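Local coordinates for PGRP-Hd - Peptidoglycan recognition protein homologue (Alvinella pompejana, PDB 3EP1), which probably recognises bacterial peptidoglycan as part of innate immunity, as a member of the amidase-like PGRP family, at residues E73-I78 with V99-K104; R94-V99 with A142-S147. All blocks are in the same frame, centred on the assembly; numbering follows the deposited sequence.

Interaction 1: E73-I78 with V99-K104; sequences EGNDDI and VGQHTK
Q101 reaches from the loop between strands 90-92 and 110-115 to N75 and D76, in the turn where helix 59-72 of the PGRP (amidase-like) fold has ended in a Schellman motif at G74. The glutamine chain is extended beyond CG (chi2 168°), which carries its amide to the neighbouring loop. There OE1 accepts the backbone N-H of D76, with D76 N to Q101 OE1 at 3.0 Å and an N-H...O angle of 160°; the donor lies in the carbonyl plane, on a lone pair. R94 NH2 also bonds to this oxygen, so two donors grip it. The side chains of N75 and Q101 run alongside each other in opposite senses with their amide planes 75° apart, and N75 OD1 comes 3.7 Å from Q101 CD. D76 lies nearly perpendicular to Q101, its CB 3.7 Å from Q101 OE1, while R18 forms a salt bridge with its carboxylate. Replacing Q101 by an alanine would probably leave D76 N without this acceptor and R94 NH2 with its bond to D77 O alone, and open a gap beside N75. The other end of the amide is tied through water: Q101 NE2 donates to a water at 2.9 Å, and that water donates to G74 O at 3.0 Å and, weakly, to D76 OD1.

Interaction 2: R94-V99 with A142-S147; sequences RGWGVV and AEELSS
The C-terminal end of helix 126-141, closed by a Schellman motif with E143 as C-prime residue, is where the indole of W96, from the loop after strand 90-92, packs against E144 and L145 as the chain enters the short strand 145-146. E144 lies over one face of the indole. Its CB stands 3.5 Å above the ring plane, displaced from the ring centre, and is 3.6 Å from W96 CE3. Its CG makes a CH-pi contact, 4.0 Å from the centroid of the five-membered ring and 23° off the ring normal. The glutamate chain is bent at chi2 (-71°), which folds the carboxylate back toward the start of the tryptophan side chain; E144 CD is 3.6 Å from W96 CB, and the carboxylate and ring planes are only 3° apart. The L145 side chain runs across that of W96, with L145 CG 3.8 Å from W96 CZ3, and its methyls CD1 and CD2 meet CH2 and CZ3 respectively. W96 also packs on L135 of helix 126-141 and on I111 of strand 110-115, the central strand of the mixed sheet of this amidase-like fold, and its ring meets F82 edge-to-face, while L145 touches I136 and I111. On the polar side a water accepts from G97 N and donates to both E144 O and E144 OE2; the last bond, from the water oxygen to E144 OE2, measures 2.9 Å.

Interactions 1 and 2 have centres about 16 Å apart and share V99, for 94-99 runs directly into 99-104. R94 ties them together: it belongs to interaction 2 but its guanidinium reaches interaction 1, R94 NH2 lying 2.6 Å from Q101 OE1. R94 NE, 2.7 Å from I78 O, and NH2, bonded also to D77 O, hold the turn's backbone. R94 NH1 closes the loop of 94-99 on V99 O at 2.8 Å. One loop thus meets the turn after helix 59-72 through polar groups and water, and the exit of helix 126-141 mainly through W96. Segment 99-104 goes on to H102, probably toward the peptidoglycan groove as in relatives, whereas interaction 2 is plain packing.

Interaction 1: E73-I78 with V99-K104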
ATOM      1  N   GLU A  73     -23.373  21.654   1.794  1.00 25.63           N
ATOM      2  CA  GLU A  73     -24.236  21.025   2.783  1.00 25.53           C
ATOM      3  C   GLU A  73     -23.738  21.182   4.211  1.00 23.64           C
ATOM      4  O   GLU A  73     -24.374  20.700   5.143  1.00 24.21           O
ATOM      5  CB  GLU A  73     -24.403  19.543   2.462  1.00 27.05           C
ATOM      6  CG  GLU A  73     -25.135  19.276   1.164  1.00 31.25           C
ATOM      7  CD  GLU A  73     -25.211  17.797   0.849  1.00 34.62           C
ATOM      8  OE1 GLU A  73     -25.727  17.037   1.702  1.00 36.92           O
ATOM      9  OE2 GLU A  73     -24.749  17.397  -0.246  1.00 35.76           O
ATOM     10  N   GLY A  74     -22.594  21.839   4.383  1.00 22.18           N
ATOM     11  CA  GLY A  74     -22.062  22.048   5.718  1.00 21.12           C
ATOM     12  C   GLY A  74     -20.958  21.116   6.200  1.00 21.71           C
ATOM     13  O   GLY A  74     -20.529  21.221   7.348  1.00 19.27           O
ATOM     14  N   ASN A  75     -20.495  20.203   5.350  1.00 20.48           N
ATOM     15  CA  ASN A  75     -19.427  19.289   5.749  1.00 21.02           C
ATOM     16  C   ASN A  75     -18.076  20.006   5.786  1.00 21.15           C
ATOM     17  O   ASN A  75     -17.885  21.028   5.118  1.00 21.60           O
ATOM     18  CB  ASN A  75     -19.357  18.090   4.792  1.00 21.41           C
ATOM     19  CG  ASN A  75     -20.591  17.205   4.870  1.00 22.16           C
ATOM     20  OD1 ASN A  75     -20.939  16.711   5.937  1.00 24.70           O
ATOM     21  ND2 ASN A  75     -21.255  17.004   3.742  1.00 24.68           N
ATOM     22  N   ASP A  76     -17.145  19.465   6.567  1.00 19.23           N
ATOM     23  CA  ASP A  76     -15.808  20.034   6.697  1.00 18.80           C
ATOM     24  C   ASP A  76     -14.936  19.822   5.458  1.00 20.08           C
ATOM     25  O   ASP A  76     -13.858  20.403   5.357  1.00 19.31           O
ATOM     26  CB  ASP A  76     -15.066  19.411   7.889  1.00 21.84           C
ATOM     27  CG  ASP A  76     -15.703  19.740   9.223  1.00 22.29           C
ATOM     28  OD1 ASP A  76     -16.343  20.803   9.328  1.00 24.10           O
ATOM     29  OD2 ASP A  76     -15.536  18.942  10.171  1.00 23.90           O
ATOM     30  N   ASP A  77     -15.396  18.980   4.534  1.00 19.76           N
ATOM     31  CA  ASP A  77     -14.635  18.651   3.331  1.00 19.41           C
ATOM     32  C   ASP A  77     -15.407  17.567   2.590  1.00 17.80           C
ATOM     33  O   ASP A  77     -16.481  17.168   3.031  1.00 16.29           O
ATOM     34  CB  ASP A  77     -13.249  18.136   3.753  1.00 18.65           C
ATOM     35  CG  ASP A  77     -12.323  17.858   2.578  1.00 20.41           C
ATOM     36  OD1 ASP A  77     -12.543  18.393   1.475  1.00 18.37           O
ATOM     37  OD2 ASP A  77     -11.349  17.107   2.780  1.00 21.48           O
ATOM     38  N   ILE A  78     -14.876  17.108   1.460  1.00 16.35           N
ATOM     39  CA  ILE A  78     -15.527  16.040   0.708  1.00 14.22           C
ATOM     40  C   ILE A  78     -15.750  14.930   1.754  1.00 14.09           C
ATOM     41  O   ILE A  78     -14.895  14.713   2.612  1.00 14.26           O
ATOM     42  CB  ILE A  78     -14.618  15.587  -0.485  1.00 14.68           C
ATOM     43  CG1 ILE A  78     -15.398  14.684  -1.437  1.00 14.74           C
ATOM     44  CG2 ILE A  78     -13.352  14.901   0.030  1.00 12.74           C
ATOM     45  CD1 ILE A  78     -14.658  14.399  -2.723  1.00 15.79           C
ATOM     46  N   VAL A  99     -11.003  11.617  10.138  1.00 20.09           N
ATOM     47  CA  VAL A  99     -12.413  11.239  10.239  1.00 19.59           C
ATOM     48  C   VAL A  99     -13.251  11.876   9.130  1.00 18.86           C
ATOM     49  O   VAL A  99     -13.168  13.082   8.882  1.00 19.28           O
ATOM     50  CB  VAL A  99     -13.013  11.632  11.616  1.00 21.48           C
ATOM     51  CG1 VAL A  99     -12.289  10.895  12.743  1.00 21.06           C
ATOM     52  CG2 VAL A  99     -12.891  13.122  11.821  1.00 24.65           C
ATOM     53  N   GLY A 100     -14.046  11.051   8.451  1.00 17.34           N
ATOM     54  CA  GLY A 100     -14.887  11.555   7.385  1.00 15.39           C
ATOM     55  C   GLY A 100     -16.294  11.834   7.881  1.00 15.76           C
ATOM     56  O   GLY A 100     -16.541  11.821   9.087  1.00 14.69           O
ATOM     57  N   GLN A 101     -17.203  12.094   6.947  1.00 15.30           N
ATOM     58  CA  GLN A 101     -18.610  12.345   7.254  1.00 17.01           C
ATOM     59  C   GLN A 101     -19.420  11.629   6.169  1.00 16.33           C
ATOM     60  O   GLN A 101     -20.111  12.254   5.372  1.00 18.32           O
ATOM     61  CB  GLN A 101     -18.887  13.857   7.265  1.00 16.80           C
ATOM     62  CG  GLN A 101     -18.246  14.564   8.462  1.00 19.80           C
ATOM     63  CD  GLN A 101     -18.260  16.082   8.361  1.00 22.89           C
ATOM     64  OE1 GLN A 101     -17.570  16.670   7.530  1.00 21.30           O
ATOM     65  NE2 GLN A 101     -19.051  16.721   9.216  1.00 21.58           N
ATOM     66  N   HIS A 102     -19.313  10.303   6.166  1.00 16.00           N
ATOM     67  CA  HIS A 102     -19.961   9.439   5.181  1.00 16.38           C
ATOM     68  C   HIS A 102     -20.995   8.461   5.739  1.00 16.71           C
ATOM     69  O   HIS A 102     -21.951   8.100   5.051  1.00 16.95           O
ATOM     70  CB  HIS A 102     -18.879   8.663   4.433  1.00 15.46           C
ATOM     71  CG  HIS A 102     -17.834   8.081   5.334  1.00 12.96           C
ATOM     72  ND1 HIS A 102     -18.038   6.933   6.067  1.00 14.08           N
ATOM     73  CD2 HIS A 102     -16.596   8.522   5.664  1.00 13.77           C
ATOM     74  CE1 HIS A 102     -16.973   6.691   6.811  1.00 13.75           C
ATOM     75  NE2 HIS A 102     -16.083   7.642   6.585  1.00 13.63           N
ATOM     76  N   THR A 103     -20.803   8.009   6.970  1.00 19.80           N
ATOM     77  CA  THR A 103     -21.755   7.081   7.567  1.00 20.53           C
ATOM     78  C   THR A 103     -22.119   7.579   8.965  1.00 21.88           C
ATOM     79  O   THR A 103     -21.409   7.325   9.937  1.00 20.36           O
ATOM     80  CB  THR A 103     -21.174   5.657   7.642  1.00 22.98           C
ATOM     81  OG1 THR A 103     -20.109   5.627   8.597  1.00 31.89           O
ATOM     82  CG2 THR A 103     -20.626   5.241   6.296  1.00 17.58           C
ATOM     83  N   LYS A 104     -23.236   8.294   9.043  1.00 21.88           N
ATOM     84  CA  LYS A 104     -23.703   8.884  10.292  1.00 23.72           C
ATOM     85  C   LYS A 104     -23.542   7.973  11.491  1.00 24.35           C
ATOM     86  O   LYS A 104     -24.043   6.850  11.508  1.00 23.48           O
ATOM     87  CB  LYS A 104     -25.164   9.321  10.158  1.00 22.58           C
TER
HETATM   88  O   HOH W   1     -19.211  19.593   9.523  1.00 16.68           O

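Interaction 2: R94-V99 with A142-S147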
ATOM      1  N   ARG A  94     -10.295  12.720   2.000  1.00 15.82           N
ATOM      2  CA  ARG A  94      -9.729  13.217   3.243  1.00 18.22           C
ATOM      3  C   ARG A  94      -8.437  12.458   3.516  1.00 18.50           C
ATOM      4  O   ARG A  94      -7.589  12.931   4.260  1.00 20.77           O
ATOM      5  CB  ARG A  94     -10.706  13.030   4.410  1.00 16.52           C
ATOM      6  CG  ARG A  94     -12.028  13.711   4.191  1.00 14.67           C
ATOM      7  CD  ARG A  94     -12.854  13.825   5.459  1.00 16.30           C
ATOM      8  NE  ARG A  94     -14.105  14.509   5.166  1.00 15.83           N
ATOM      9  CZ  ARG A  94     -14.950  14.980   6.071  1.00 13.95           C
ATOM     10  NH1 ARG A  94     -14.694  14.843   7.358  1.00 15.29           N
ATOM     11  NH2 ARG A  94     -16.045  15.613   5.677  1.00 13.10           N
ATOM     12  N   GLY A  95      -8.296  11.279   2.909  1.00 19.36           N
ATOM     13  CA  GLY A  95      -7.093  10.480   3.094  1.00 18.14           C
ATOM     14  C   GLY A  95      -7.056   9.610   4.337  1.00 18.51           C
ATOM     15  O   GLY A  95      -8.040   9.510   5.070  1.00 19.93           O
ATOM     16  N   TRP A  96      -5.917   8.968   4.575  1.00 18.43           N
ATOM     17  CA  TRP A  96      -5.762   8.101   5.743  1.00 18.59           C
ATOM     18  C   TRP A  96      -5.646   8.950   7.005  1.00 19.02           C
ATOM     19  O   TRP A  96      -5.241  10.112   6.947  1.00 19.46           O
ATOM     20  CB  TRP A  96      -4.492   7.239   5.637  1.00 18.69           C
ATOM     21  CG  TRP A  96      -4.448   6.235   4.519  1.00 17.75           C
ATOM     22  CD1 TRP A  96      -3.540   6.189   3.503  1.00 17.98           C
ATOM     23  CD2 TRP A  96      -5.310   5.104   4.335  1.00 16.59           C
ATOM     24  NE1 TRP A  96      -3.778   5.100   2.700  1.00 15.22           N
ATOM     25  CE2 TRP A  96      -4.859   4.417   3.188  1.00 16.65           C
ATOM     26  CE3 TRP A  96      -6.416   4.603   5.030  1.00 18.69           C
ATOM     27  CZ2 TRP A  96      -5.474   3.261   2.720  1.00 17.26           C
ATOM     28  CZ3 TRP A  96      -7.032   3.451   4.564  1.00 17.19           C
ATOM     29  CH2 TRP A  96      -6.559   2.792   3.420  1.00 20.31           C
ATOM     30  N   GLY A  97      -6.013   8.363   8.139  1.00 16.93           N
ATOM     31  CA  GLY A  97      -5.902   9.049   9.414  1.00 20.00           C
ATOM     32  C   GLY A  97      -6.783  10.247   9.714  1.00 19.59           C
ATOM     33  O   GLY A  97      -6.492  10.995  10.643  1.00 22.69           O
ATOM     34  N   VAL A  98      -7.853  10.439   8.953  1.00 19.95           N
ATOM     35  CA  VAL A  98      -8.755  11.565   9.191  1.00 19.88           C
ATOM     36  C   VAL A  98     -10.209  11.095   9.204  1.00 20.11           C
ATOM     37  O   VAL A  98     -10.604  10.283   8.373  1.00 22.86           O
ATOM     38  CB  VAL A  98      -8.610  12.656   8.102  1.00 19.85           C
ATOM     39  CG1 VAL A  98      -9.571  13.798   8.384  1.00 19.43           C
ATOM     40  CG2 VAL A  98      -7.181  13.166   8.050  1.00 19.92           C
ATOM     41  N   VAL A  99     -11.003  11.617  10.138  1.00 20.09           N
ATOM     42  CA  VAL A  99     -12.413  11.239  10.239  1.00 19.59           C
ATOM     43  C   VAL A  99     -13.251  11.876   9.130  1.00 18.86           C
ATOM     44  O   VAL A  99     -13.168  13.082   8.882  1.00 19.28           O
ATOM     45  CB  VAL A  99     -13.013  11.632  11.616  1.00 21.48           C
ATOM     46  CG1 VAL A  99     -12.289  10.895  12.743  1.00 21.06           C
ATOM     47  CG2 VAL A  99     -12.891  13.122  11.821  1.00 24.65           C
ATOM     48  N   ALA A 142       0.259  -0.706   5.640  1.00 22.58           N
ATOM     49  CA  ALA A 142       0.707   0.545   6.256  1.00 21.78           C
ATOM     50  C   ALA A 142       0.109   0.781   7.639  1.00 22.69           C
ATOM     51  O   ALA A 142       0.292   1.843   8.227  1.00 20.87           O
ATOM     52  CB  ALA A 142       0.380   1.722   5.356  1.00 24.19           C
ATOM     53  N   GLU A 143      -0.616  -0.207   8.149  1.00 23.35           N
ATOM     54  CA  GLU A 143      -1.219  -0.109   9.470  1.00 25.34           C
ATOM     55  C   GLU A 143      -2.264   1.010   9.599  1.00 25.38           C
ATOM     56  O   GLU A 143      -2.410   1.599  10.666  1.00 27.83           O
ATOM     57  CB  GLU A 143      -0.109   0.079  10.515  1.00 27.73           C
ATOM     58  CG  GLU A 143      -0.282  -0.719  11.806  1.00 32.56           C
ATOM     59  CD  GLU A 143       1.055  -1.067  12.456  1.00 36.37           C
ATOM     60  OE1 GLU A 143       1.900  -0.153  12.626  1.00 38.41           O
ATOM     61  OE2 GLU A 143       1.266  -2.254  12.796  1.00 36.63           O
ATOM     62  N   GLU A 144      -2.985   1.306   8.524  1.00 23.93           N
ATOM     63  CA  GLU A 144      -4.024   2.339   8.572  1.00 23.80           C
ATOM     64  C   GLU A 144      -5.375   1.660   8.814  1.00 23.58           C
ATOM     65  O   GLU A 144      -6.307   2.256   9.359  1.00 25.26           O
ATOM     66  CB  GLU A 144      -4.064   3.134   7.264  1.00 22.49           C
ATOM     67  CG  GLU A 144      -2.823   3.973   6.987  1.00 25.05           C
ATOM     68  CD  GLU A 144      -2.687   5.176   7.908  1.00 27.87           C
ATOM     69  OE1 GLU A 144      -1.746   5.975   7.706  1.00 31.62           O
ATOM     70  OE2 GLU A 144      -3.516   5.335   8.832  1.00 30.07           O
ATOM     71  N   LEU A 145      -5.461   0.405   8.391  1.00 22.87           N
ATOM     72  CA  LEU A 145      -6.649  -0.416   8.557  1.00 22.40           C
ATOM     73  C   LEU A 145      -6.215  -1.653   9.344  1.00 22.56           C
ATOM     74  O   LEU A 145      -5.131  -2.174   9.113  1.00 20.79           O
ATOM     75  CB  LEU A 145      -7.181  -0.880   7.198  1.00 22.12           C
ATOM     76  CG  LEU A 145      -7.717   0.105   6.164  1.00 20.77           C
ATOM     77  CD1 LEU A 145      -8.034  -0.651   4.890  1.00 19.05           C
ATOM     78  CD2 LEU A 145      -8.959   0.795   6.709  1.00 23.09           C
ATOM     79  N   SER A 146      -7.065  -2.129  10.251  1.00 22.87           N
ATOM     80  CA  SER A 146      -6.747  -3.316  11.044  1.00 24.07           C
ATOM     81  C   SER A 146      -6.673  -4.544  10.136  1.00 25.50           C
ATOM     82  O   SER A 146      -7.187  -4.519   9.019  1.00 24.95           O
ATOM     83  CB  SER A 146      -7.797  -3.530  12.132  1.00 22.16           C
ATOM     84  OG  SER A 146      -9.075  -3.721  11.564  1.00 28.00           O
ATOM     85  N   SER A 147      -6.045  -5.615  10.621  1.00 26.90           N
ATOM     86  CA  SER A 147      -5.874  -6.835   9.833  1.00 27.63           C
ATOM     87  C   SER A 147      -7.142  -7.609   9.487  1.00 28.34           C
ATOM     88  O   SER A 147      -7.127  -8.462   8.598  1.00 28.78           O
ATOM     89  CB  SER A 147      -4.858  -7.780  10.512  1.00 30.29           C
ATOM     90  OG  SER A 147      -5.221  -8.134  11.842  1.00 32.82           O
TER
HETATM   91  O   HOH W   2      -6.444   5.423   8.832  1.00 25.00           O